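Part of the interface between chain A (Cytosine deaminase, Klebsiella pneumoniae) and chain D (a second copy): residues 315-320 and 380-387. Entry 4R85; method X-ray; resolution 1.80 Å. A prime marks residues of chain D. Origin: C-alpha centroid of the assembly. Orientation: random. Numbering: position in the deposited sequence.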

# COMPACT_ATOMS: atom_id res chain seq x y z
N TYR A 315 -4.73 -10.50 -10.67
CA TYR A 315 -4.76 -9.44 -9.67
C TYR A 315 -5.99 -8.55 -9.85
O TYR A 315 -6.16 -7.92 -10.89
N PRO A 316 -6.87 -8.51 -8.84
CA PRO A 316 -8.19 -7.89 -9.07
C PRO A 316 -8.21 -6.37 -8.90
O PRO A 316 -9.22 -5.75 -9.24
N LEU A 317 -7.13 -5.79 -8.41
CA LEU A 317 -7.09 -4.34 -8.18
C LEU A 317 -6.26 -3.62 -9.24
O LEU A 317 -6.08 -4.13 -10.35
N GLY A 318 -5.78 -2.42 -8.91
CA GLY A 318 -4.97 -1.63 -9.85
C GLY A 318 -5.68 -0.37 -10.33
O GLY A 318 -6.87 -0.41 -10.64
N ASN A 319 -4.97 0.75 -10.39
CA ASN A 319 -5.59 2.00 -10.83
C ASN A 319 -4.67 2.88 -11.67
O ASN A 319 -5.05 3.99 -12.07
N GLY A 320 -3.47 2.38 -11.94
CA GLY A 320 -2.51 3.11 -12.75
C GLY A 320 -1.47 3.90 -11.96
O GLY A 320 -0.53 4.45 -12.55
N ASP D 380 -17.68 -1.13 -1.97
CA ASP D 380 -16.44 -1.47 -1.25
C ASP D 380 -15.25 -1.68 -2.18
O ASP D 380 -14.16 -1.16 -1.95
N TYR D 381 -15.46 -2.47 -3.23
CA TYR D 381 -14.40 -2.80 -4.18
C TYR D 381 -13.78 -1.56 -4.84
O TYR D 381 -12.56 -1.40 -4.87
N GLU D 382 -14.64 -0.67 -5.35
CA GLU D 382 -14.16 0.56 -5.98
C GLU D 382 -13.51 1.51 -4.97
O GLU D 382 -12.53 2.19 -5.29
N ALA D 383 -14.03 1.54 -3.75
CA ALA D 383 -13.47 2.39 -2.71
C ALA D 383 -12.01 2.06 -2.46
O ALA D 383 -11.17 2.95 -2.39
N VAL D 384 -11.69 0.77 -2.36
CA VAL D 384 -10.31 0.39 -2.08
C VAL D 384 -9.45 0.44 -3.35
O VAL D 384 -8.29 0.83 -3.30
N ARG D 385 -10.04 0.07 -4.49
CA ARG D 385 -9.28 0.06 -5.73
C ARG D 385 -8.85 1.47 -6.14
O ARG D 385 -7.73 1.67 -6.62
N ARG D 386 -9.74 2.44 -5.95
CA ARG D 386 -9.48 3.81 -6.35
C ARG D 386 -8.93 4.67 -5.22
O ARG D 386 -8.57 5.83 -5.45
N GLN D 387 -8.86 4.11 -4.02
CA GLN D 387 -8.52 4.87 -2.82
C GLN D 387 -9.42 6.10 -2.75
O GLN D 387 -8.94 7.24 -2.67

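An irregular loop of chain A lies against a helix of the second copy, and three residues dominate the contact: Arg385′, Leu317 and Asn319.

Arg385′ covers the most surface. Its CA-to-CB bond points sideways, but the end of the chain comes nearer to the loop. Chi1 and chi2 are both t, and chi3 turns to p. The guanidinium then donates from NH2 to Gly318 O at 2.9 Å, with the oxygen at the guanidinium edge, near its plane. Glu382′, one helical turn earlier, holds the same group from its own chain. Arg385′ NH1 forms a salt bridge with Glu382′ OE1 at 2.9 Å, and Arg385′ NE bonds to Glu382′ OE2 at 3.3 Å.

Leu317 is the apolar centre. It is an m,t rotamer that starts sideways and ends closer to the helix. Its CD2 lies 3.6 Å from Arg385′ CB, 3.6 Å from Tyr381′ CE1 and 4.2 Å from Val384′ CG1. Tyr381′ lies about one turn before the adjacent Val384′ and Arg385′, and one methyl touches all three. Tyr381′ takes chi1 t, which carries its hydroxyl to the loop. There Tyr381′ OH donates a short hydrogen bond to Pro316 O, at 2.5 Å.

Asn319 points toward the helix with chi1 p. Its ND2 reaches Arg385′ O at 3.1 Å, but the angle of 121° makes this bond weak. Asn319 OD1 is hydrogen-bonded to a residue just beyond one of the stretches. The same Arg385′ carbonyl also receives a hydrogen bond from water 1, at 2.9 Å from the water O to Arg385′ O. The water O accepts from Gly318 N at 2.8 Å and so bridges the two backbones.

Gly318 has no side chain; its backbone angles by themselves call for glycine. Arg386′ points away and adds little.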

# COMPACT_ATOMS: atom_id res chain seq x y z
CB TYR A 315 -3.47 -8.62 -9.80
CG TYR A 315 -3.31 -7.49 -8.80
CD1 TYR A 315 -3.56 -6.17 -9.17
CD2 TYR A 315 -2.89 -7.75 -7.50
CE1 TYR A 315 -3.40 -5.13 -8.27
CE2 TYR A 315 -2.72 -6.70 -6.59
CZ TYR A 315 -2.98 -5.40 -6.98
OH TYR A 315 -2.82 -4.37 -6.08
CB PRO A 316 -9.09 -8.56 -8.01
CG PRO A 316 -8.14 -8.92 -6.89
CD PRO A 316 -6.79 -9.21 -7.54
CB LEU A 317 -6.61 -4.04 -6.76
CG LEU A 317 -7.56 -4.54 -5.66
CD1 LEU A 317 -6.95 -4.31 -4.28
CD2 LEU A 317 -8.91 -3.84 -5.76
CB ASN A 319 -6.13 2.80 -9.63
CG ASN A 319 -5.04 3.21 -8.65
OD1 ASN A 319 -3.85 3.13 -8.95
ND2 ASN A 319 -5.44 3.64 -7.46
CB ASP D 380 -16.62 -2.74 -0.41
CG ASP D 380 -17.51 -2.53 0.81
OD1 ASP D 380 -18.49 -1.76 0.72
OD2 ASP D 380 -17.21 -3.14 1.86
CB TYR D 381 -14.94 -3.74 -5.26
CG TYR D 381 -13.99 -3.94 -6.42
CD1 TYR D 381 -12.85 -4.72 -6.28
CD2 TYR D 381 -14.24 -3.36 -7.65
CE1 TYR D 381 -11.99 -4.92 -7.33
CE2 TYR D 381 -13.39 -3.55 -8.72
CZ TYR D 381 -12.26 -4.33 -8.55
OH TYR D 381 -11.39 -4.53 -9.61
CB GLU D 382 -15.31 1.26 -6.71
CG GLU D 382 -15.71 0.55 -8.00
CD GLU D 382 -14.57 0.52 -9.02
OE1 GLU D 382 -13.98 1.59 -9.29
OE2 GLU D 382 -14.26 -0.57 -9.54
CB ALA D 383 -14.29 2.30 -1.43
CB VAL D 384 -10.18 -0.98 -1.34
CG1 VAL D 384 -10.48 -2.14 -2.27
CG2 VAL D 384 -8.79 -1.13 -0.73
CB ARG D 385 -10.08 -0.58 -6.87
CG ARG D 385 -9.25 -0.77 -8.13
CD ARG D 385 -10.09 -1.23 -9.32
NE ARG D 385 -11.02 -0.19 -9.79
CZ ARG D 385 -10.68 0.83 -10.57
NH1 ARG D 385 -11.61 1.71 -10.95
NH2 ARG D 385 -9.42 0.99 -10.97
CB ARG D 386 -10.73 4.47 -6.92
CG ARG D 386 -11.28 3.76 -8.14
CD ARG D 386 -12.08 4.70 -8.99
NE ARG D 386 -13.35 5.07 -8.37
CZ ARG D 386 -13.84 6.30 -8.34
NH1 ARG D 386 -15.01 6.55 -7.77
NH2 ARG D 386 -13.15 7.30 -8.88
CB GLN D 387 -7.04 5.26 -2.83
CG GLN D 387 -6.12 4.05 -2.71
CD GLN D 387 -6.12 3.49 -1.31
OE1 GLN D 387 -5.63 4.12 -0.38
NE2 GLN D 387 -6.71 2.30 -1.15
O HOH W 1 -5.86 -0.47 -6.90